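Local coordinates for protein toll-like receptor 13 (Mus musculus, PDB 4Z0C) that recognises bacterial 23S ribosomal RNA and signals through MYD88 and TRAF6 to activate NF-kappa-B and the inflammatory response, at residues R252-L266 / K280-N292. Residues are numbered along the deposited sequence; the frame is centred on the assembly and turned at random.
Sequences RAMDLSNWELRHGHL and KLETLVFQKNVTN. With NAG (2-acetamido-2-deoxy-beta-D-glucopyranose), chain O; NAG (2-acetamido-2-deoxy-beta-D-glucopyranose), chain F.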
loop_
_atom_site.group_PDB
_atom_site.type_symbol
_atom_site.label_atom_id
_atom_site.label_comp_id
_atom_site.label_asym_id
_atom_site.label_seq_id
_atom_site.Cartn_x
_atom_site.Cartn_y
_atom_site.Cartn_z
ATOM N N ARG A 252 17.470 -33.318 30.937
ATOM C CA ARG A 252 16.887 -32.047 31.377
ATOM C C ARG A 252 15.637 -31.662 30.568
ATOM O O ARG A 252 14.769 -30.926 31.046
ATOM C CB ARG A 252 17.914 -30.918 31.263
ATOM C CG ARG A 252 18.704 -30.628 32.525
ATOM C CD ARG A 252 19.910 -31.499 32.606
ATOM N NE ARG A 252 20.780 -31.129 33.718
ATOM C CZ ARG A 252 21.927 -31.740 34.004
ATOM N NH1 ARG A 252 22.345 -32.767 33.269
ATOM N NH2 ARG A 252 22.656 -31.327 35.031
ATOM N N ALA A 253 15.545 -32.171 29.345
ATOM C CA ALA A 253 14.491 -31.761 28.432
ATOM C C ALA A 253 14.073 -32.936 27.566
ATOM O O ALA A 253 14.914 -33.729 27.121
ATOM C CB ALA A 253 14.953 -30.560 27.555
ATOM N N MET A 254 12.769 -33.046 27.334
ATOM C CA MET A 254 12.236 -34.095 26.482
ATOM C C MET A 254 11.178 -33.537 25.557
ATOM O O MET A 254 10.444 -32.614 25.911
ATOM C CB MET A 254 11.620 -35.216 27.324
ATOM C CG MET A 254 11.410 -36.491 26.530
ATOM S SD MET A 254 11.271 -37.941 27.568
ATOM C CE MET A 254 11.210 -39.219 26.322
ATOM N N ASP A 255 11.083 -34.124 24.373
ATOM C CA ASP A 255 10.054 -33.721 23.441
ATOM C C ASP A 255 9.291 -34.972 23.042
ATOM O O ASP A 255 9.844 -35.858 22.394
ATOM C CB ASP A 255 10.667 -33.020 22.205
ATOM C CG ASP A 255 9.627 -32.211 21.404
ATOM O OD1 ASP A 255 8.414 -32.522 21.491
ATOM O OD2 ASP A 255 10.022 -31.280 20.663
ATOM N N LEU A 256 8.021 -35.036 23.426
ATOM C CA LEU A 256 7.172 -36.189 23.148
ATOM C C LEU A 256 5.960 -35.884 22.247
ATOM O O LEU A 256 4.950 -36.601 22.290
ATOM C CB LEU A 256 6.694 -36.810 24.473
ATOM C CG LEU A 256 7.748 -37.571 25.288
ATOM C CD1 LEU A 256 7.185 -38.006 26.619
ATOM C CD2 LEU A 256 8.225 -38.772 24.496
ATOM N N SER A 257 6.044 -34.820 21.455
ATOM C CA SER A 257 4.915 -34.399 20.607
ATOM C C SER A 257 4.535 -35.419 19.530
ATOM O O SER A 257 5.378 -36.154 19.033
ATOM C CB SER A 257 5.256 -33.071 19.925
ATOM O OG SER A 257 5.716 -32.106 20.865
ATOM N N ASN A 258 3.268 -35.440 19.143
ATOM C CA ASN A 258 2.844 -36.283 18.026
ATOM C C ASN A 258 3.333 -35.690 16.711
ATOM O O ASN A 258 3.689 -34.513 16.661
ATOM C CB ASN A 258 1.319 -36.366 17.972
ATOM C CG ASN A 258 0.738 -37.130 19.127
ATOM O OD1 ASN A 258 1.377 -38.030 19.674
ATOM N ND2 ASN A 258 -0.483 -36.769 19.519
ATOM N N TRP A 259 3.283 -36.473 15.635
ATOM C CA TRP A 259 3.505 -35.912 14.309
ATOM C C TRP A 259 2.275 -35.112 13.881
ATOM O O TRP A 259 2.394 -33.950 13.487
ATOM C CB TRP A 259 3.788 -36.996 13.274
ATOM C CG TRP A 259 4.314 -36.433 11.985
ATOM C CD1 TRP A 259 3.902 -35.293 11.352
ATOM C CD2 TRP A 259 5.394 -36.956 11.201
ATOM N NE1 TRP A 259 4.639 -35.088 10.214
ATOM C CE2 TRP A 259 5.565 -36.093 10.096
ATOM C CE3 TRP A 259 6.229 -38.080 11.318
ATOM C CZ2 TRP A 259 6.537 -36.317 9.113
ATOM C CZ3 TRP A 259 7.191 -38.301 10.339
ATOM C CH2 TRP A 259 7.337 -37.424 9.252
ATOM N N GLU A 260 1.111 -35.763 13.946
ATOM C CA GLU A 260 -0.181 -35.165 13.607
ATOM C C GLU A 260 -1.205 -35.334 14.731
ATOM O O GLU A 260 -1.057 -36.191 15.600
ATOM C CB GLU A 260 -0.746 -35.772 12.317
ATOM C CG GLU A 260 0.026 -35.423 11.062
ATOM C CD GLU A 260 0.084 -33.921 10.810
ATOM O OE1 GLU A 260 -0.852 -33.208 11.246
ATOM O OE2 GLU A 260 1.062 -33.457 10.172
ATOM N N LEU A 261 -2.233 -34.497 14.702
ATOM C CA LEU A 261 -3.286 -34.502 15.701
ATOM C C LEU A 261 -4.006 -35.852 15.727
ATOM O O LEU A 261 -4.410 -36.326 16.797
ATOM C CB LEU A 261 -4.278 -33.352 15.422
ATOM C CG LEU A 261 -3.695 -31.929 15.380
ATOM C CD1 LEU A 261 -4.749 -30.861 15.012
ATOM C CD2 LEU A 261 -3.044 -31.571 16.697
ATOM N N ARG A 262 -4.160 -36.456 14.545
ATOM C CA ARG A 262 -4.796 -37.771 14.377
ATOM C C ARG A 262 -4.285 -38.800 15.372
ATOM O O ARG A 262 -5.043 -39.647 15.835
ATOM C CB ARG A 262 -4.524 -38.338 12.982
ATOM C CG ARG A 262 -5.374 -37.802 11.870
ATOM C CD ARG A 262 -4.998 -38.477 10.554
ATOM N NE ARG A 262 -3.559 -38.399 10.314
ATOM C CZ ARG A 262 -2.949 -37.368 9.725
ATOM N NH1 ARG A 262 -1.629 -37.384 9.555
ATOM N NH2 ARG A 262 -3.656 -36.320 9.311
ATOM N N HIS A 263 -2.992 -38.740 15.678
ATOM C CA HIS A 263 -2.370 -39.781 16.487
ATOM C C HIS A 263 -3.022 -39.909 17.873
ATOM O O HIS A 263 -3.075 -40.991 18.454
ATOM C CB HIS A 263 -0.850 -39.605 16.578
ATOM C CG HIS A 263 -0.124 -40.893 16.816
ATOM N ND1 HIS A 263 0.151 -41.374 18.079
ATOM C CD2 HIS A 263 0.351 -41.817 15.948
ATOM C CE1 HIS A 263 0.777 -42.533 17.978
ATOM N NE2 HIS A 263 0.910 -42.826 16.698
ATOM N N GLY A 264 -3.533 -38.801 18.395
ATOM C CA GLY A 264 -4.329 -38.858 19.605
ATOM C C GLY A 264 -3.542 -38.773 20.893
ATOM O O GLY A 264 -2.317 -38.751 20.885
ATOM N N HIS A 265 -4.265 -38.735 22.006
ATOM C CA HIS A 265 -3.657 -38.534 23.315
ATOM C C HIS A 265 -2.686 -39.659 23.662
ATOM O O HIS A 265 -2.860 -40.798 23.224
ATOM C CB HIS A 265 -4.737 -38.466 24.401
ATOM C CG HIS A 265 -5.805 -37.450 24.143
ATOM N ND1 HIS A 265 -5.714 -36.503 23.144
ATOM C CD2 HIS A 265 -6.997 -37.246 24.750
ATOM C CE1 HIS A 265 -6.801 -35.753 23.155
ATOM N NE2 HIS A 265 -7.595 -36.181 24.120
ATOM N N LEU A 266 -1.660 -39.326 24.438
ATOM C CA LEU A 266 -0.746 -40.326 24.984
ATOM C C LEU A 266 -1.340 -40.862 26.285
ATOM O O LEU A 266 -2.084 -40.157 26.965
ATOM C CB LEU A 266 0.633 -39.712 25.247
ATOM C CG LEU A 266 1.523 -39.297 24.070
ATOM C CD1 LEU A 266 2.898 -38.731 24.534
ATOM C CD2 LEU A 266 1.719 -40.460 23.097
ATOM N N LYS A 280 16.122 -34.814 36.872
ATOM C CA LYS A 280 16.687 -33.575 36.356
ATOM C C LYS A 280 15.788 -32.947 35.265
ATOM O O LYS A 280 16.087 -31.882 34.744
ATOM C CB LYS A 280 18.095 -33.820 35.823
ATOM C CG LYS A 280 19.139 -34.122 36.893
ATOM C CD LYS A 280 19.335 -32.925 37.799
ATOM C CE LYS A 280 20.778 -32.440 37.774
ATOM N NZ LYS A 280 20.942 -31.156 38.527
ATOM N N LEU A 281 14.700 -33.624 34.923
ATOM C CA LEU A 281 13.818 -33.170 33.863
ATOM C C LEU A 281 13.171 -31.840 34.245
ATOM O O LEU A 281 12.545 -31.733 35.289
ATOM C CB LEU A 281 12.744 -34.217 33.582
ATOM C CG LEU A 281 11.821 -33.850 32.418
ATOM C CD1 LEU A 281 12.542 -33.961 31.076
ATOM C CD2 LEU A 281 10.551 -34.700 32.428
ATOM N N GLU A 282 13.354 -30.815 33.429
ATOM C CA GLU A 282 12.711 -29.528 33.728
ATOM C C GLU A 282 11.971 -28.885 32.542
ATOM O O GLU A 282 11.156 -27.978 32.720
ATOM C CB GLU A 282 13.712 -28.576 34.386
ATOM C CG GLU A 282 14.892 -28.194 33.540
ATOM C CD GLU A 282 16.038 -27.661 34.394
ATOM O OE1 GLU A 282 16.080 -28.009 35.601
ATOM O OE2 GLU A 282 16.886 -26.904 33.870
ATOM N N THR A 283 12.200 -29.426 31.353
ATOM C CA THR A 283 11.546 -28.954 30.149
ATOM C C THR A 283 10.845 -30.110 29.455
ATOM O O THR A 283 11.463 -31.141 29.153
ATOM C CB THR A 283 12.546 -28.325 29.171
ATOM O OG1 THR A 283 12.982 -27.054 29.670
ATOM C CG2 THR A 283 11.918 -28.138 27.803
ATOM N N LEU A 284 9.540 -29.941 29.239
ATOM C CA LEU A 284 8.746 -30.918 28.507
ATOM C C LEU A 284 7.969 -30.247 27.380
ATOM O O LEU A 284 7.096 -29.406 27.620
ATOM C CB LEU A 284 7.797 -31.679 29.454
ATOM C CG LEU A 284 6.879 -32.668 28.735
ATOM C CD1 LEU A 284 7.689 -33.730 28.020
ATOM C CD2 LEU A 284 5.873 -33.286 29.678
ATOM N N VAL A 285 8.301 -30.629 26.151
ATOM C CA VAL A 285 7.564 -30.189 24.985
ATOM C C VAL A 285 6.543 -31.269 24.607
ATOM O O VAL A 285 6.890 -32.410 24.292
ATOM C CB VAL A 285 8.521 -29.813 23.835
ATOM C CG1 VAL A 285 7.747 -29.271 22.632
ATOM C CG2 VAL A 285 9.499 -28.737 24.319
ATOM N N PHE A 286 5.275 -30.885 24.630
ATOM C CA PHE A 286 4.168 -31.831 24.711
ATOM C C PHE A 286 3.028 -31.376 23.784
ATOM O O PHE A 286 1.984 -30.917 24.240
ATOM C CB PHE A 286 3.700 -31.885 26.171
ATOM C CG PHE A 286 3.247 -33.242 26.631
ATOM C CD1 PHE A 286 4.005 -34.372 26.360
ATOM C CD2 PHE A 286 2.077 -33.380 27.375
ATOM C CE1 PHE A 286 3.592 -35.622 26.790
ATOM C CE2 PHE A 286 1.658 -34.621 27.813
ATOM C CZ PHE A 286 2.418 -35.744 27.519
ATOM N N GLN A 287 3.243 -31.546 22.479
ATOM C CA GLN A 287 2.436 -30.905 21.446
ATOM C C GLN A 287 1.617 -31.786 20.505
ATOM O O GLN A 287 1.901 -32.964 20.320
ATOM C CB GLN A 287 3.333 -30.033 20.565
ATOM C CG GLN A 287 3.999 -28.898 21.278
ATOM C CD GLN A 287 4.682 -27.976 20.290
ATOM O OE1 GLN A 287 4.973 -28.376 19.161
ATOM N NE2 GLN A 287 4.883 -26.721 20.682
ATOM N N LYS A 288 0.619 -31.158 19.878
ATOM C CA LYS A 288 -0.173 -31.771 18.811
ATOM C C LYS A 288 -1.132 -32.865 19.287
ATOM O O LYS A 288 -1.068 -34.009 18.844
ATOM C CB LYS A 288 0.696 -32.229 17.619
ATOM C CG LYS A 288 1.272 -31.062 16.813
ATOM C CD LYS A 288 1.981 -31.519 15.533
ATOM C CE LYS A 288 2.929 -30.444 14.987
ATOM N NZ LYS A 288 3.751 -30.911 13.825
ATOM N N ASN A 289 -2.029 -32.479 20.185
ATOM C CA ASN A 289 -3.154 -33.326 20.548
ATOM C C ASN A 289 -2.678 -34.547 21.308
ATOM O O ASN A 289 -3.131 -35.678 21.112
ATOM C CB ASN A 289 -3.924 -33.718 19.292
ATOM C CG ASN A 289 -5.189 -34.446 19.585
ATOM O OD1 ASN A 289 -5.887 -34.165 20.566
ATOM N ND2 ASN A 289 -5.479 -35.435 18.748
ATOM N N VAL A 290 -1.756 -34.278 22.210
ATOM C CA VAL A 290 -1.111 -35.317 22.965
ATOM C C VAL A 290 -1.851 -35.483 24.314
ATOM O O VAL A 290 -1.790 -36.528 24.941
ATOM C CB VAL A 290 0.403 -34.967 23.076
ATOM C CG1 VAL A 290 0.840 -34.794 24.508
ATOM C CG2 VAL A 290 1.233 -36.014 22.373
ATOM N N THR A 291 -2.609 -34.468 24.713
ATOM C CA THR A 291 -3.308 -34.485 25.996
ATOM C C THR A 291 -4.551 -33.583 26.012
ATOM O O THR A 291 -4.791 -32.827 25.080
ATOM C CB THR A 291 -2.375 -34.028 27.137
ATOM O OG1 THR A 291 -2.999 -34.265 28.408
ATOM C CG2 THR A 291 -2.089 -32.543 27.012
ATOM N N ASN A 292 -5.354 -33.702 27.063
ATOM C CA ASN A 292 -6.402 -32.738 27.353
ATOM C C ASN A 292 -6.204 -32.114 28.733
ATOM O O ASN A 292 -5.164 -32.320 29.344
ATOM C CB ASN A 292 -7.821 -33.311 27.155
ATOM C CG ASN A 292 -8.126 -34.542 28.019
ATOM O OD1 ASN A 292 -7.495 -34.806 29.057
ATOM N ND2 ASN A 292 -9.149 -35.286 27.597
HETATM C C1 NAG O . -8.196 -35.880 19.716
HETATM C C2 NAG O . -8.395 -35.993 18.221
HETATM C C3 NAG O . -9.649 -36.837 18.073
HETATM C C4 NAG O . -9.424 -38.198 18.766
HETATM C C5 NAG O . -8.598 -38.113 20.075
HETATM C C6 NAG O . -7.878 -39.414 20.417
HETATM C C7 NAG O . -7.939 -34.388 16.442
HETATM C C8 NAG O . -7.902 -32.942 16.069
HETATM N N2 NAG O . -8.467 -34.673 17.623
HETATM O O3 NAG O . -9.953 -36.969 16.702
HETATM O O4 NAG O . -10.683 -38.788 19.046
HETATM O O5 NAG O . -7.606 -37.098 20.072
HETATM O O6 NAG O . -7.111 -39.204 21.583
HETATM O O7 NAG O . -7.512 -35.231 15.664
HETATM C C1 NAG F . 12.545 -31.351 18.327
HETATM C C2 NAG F . 12.574 -29.913 18.826
HETATM C C3 NAG F . 11.574 -29.030 18.076
HETATM C C4 NAG F . 11.735 -29.232 16.579
HETATM C C5 NAG F . 11.494 -30.717 16.333
HETATM C C6 NAG F . 11.370 -31.100 14.869
HETATM C C7 NAG F . 13.138 -29.341 21.063
HETATM C C8 NAG F . 12.768 -29.242 22.513
HETATM N N2 NAG F . 12.273 -29.915 20.241
HETATM O O3 NAG F . 11.741 -27.678 18.424
HETATM O O4 NAG F . 10.848 -28.397 15.876
HETATM O O5 NAG F . 12.593 -31.376 16.912
HETATM O O6 NAG F . 12.335 -30.353 14.167
HETATM O O7 NAG F . 14.200 -28.897 20.635
#
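Asn258 reaches from residues 252-266 into the turn of residues 280-292, its ND2 giving a hydrogen bond to Lys288 O (2.9 Å) and another to Gly264 O within its own loop. A chi1 of -69° puts CG beside its own backbone N, directing ND2 at the Lys288 carbonyl, which lies 24° out of the amide plane. Asparagine suits this place because one NH2 group can serve two backbone carbonyls at once. Asn258 of LRR 10 thus acts as an inward asparagine of the leucine-rich repeats; beside LRR 11, Asn313 binds Val290 N and Phe286 O.

Strands 253-255 and 283-285 run parallel in the concave surface of the ectodomain. Small Ala253 lets Thr283 come close, CB to CB at 3.7 Å, on the face of Asp255 and Val285; Met254 and Leu284 turn to the other, against helix 268-275.

Ser257 OG, donor and acceptor at once, bonds to Asp255 OD1 (2.8 Å) and accepts from Gln287 N, bridging the repeats. Asp255 OD2 takes a glycan sugar's N2 at 2.7 Å. Apolar Leu256, Leu266, Val290 and Phe286 fill the interior: the Phe286 ring receives Leu256 CB at its edge, and Leu266 CG rests on Val290 CG2 at 3.7 Å.

An N-acetylglucosamine lies at Asn289, consistent with its predicted N-glycosylation, although the modelled ND2 to C1 distance is too long for the covalent link. Its O6 lies over one face of the His265 ring and accepts from His265 N (2.9 Å); the Thr291 backbone lies over the opposite face. Hydrophobic side chains thus join the repeats inside, while the Asn258 amide and Ser257 hydroxyl bind backbone atoms of the turn and sugars extend the polar network outward.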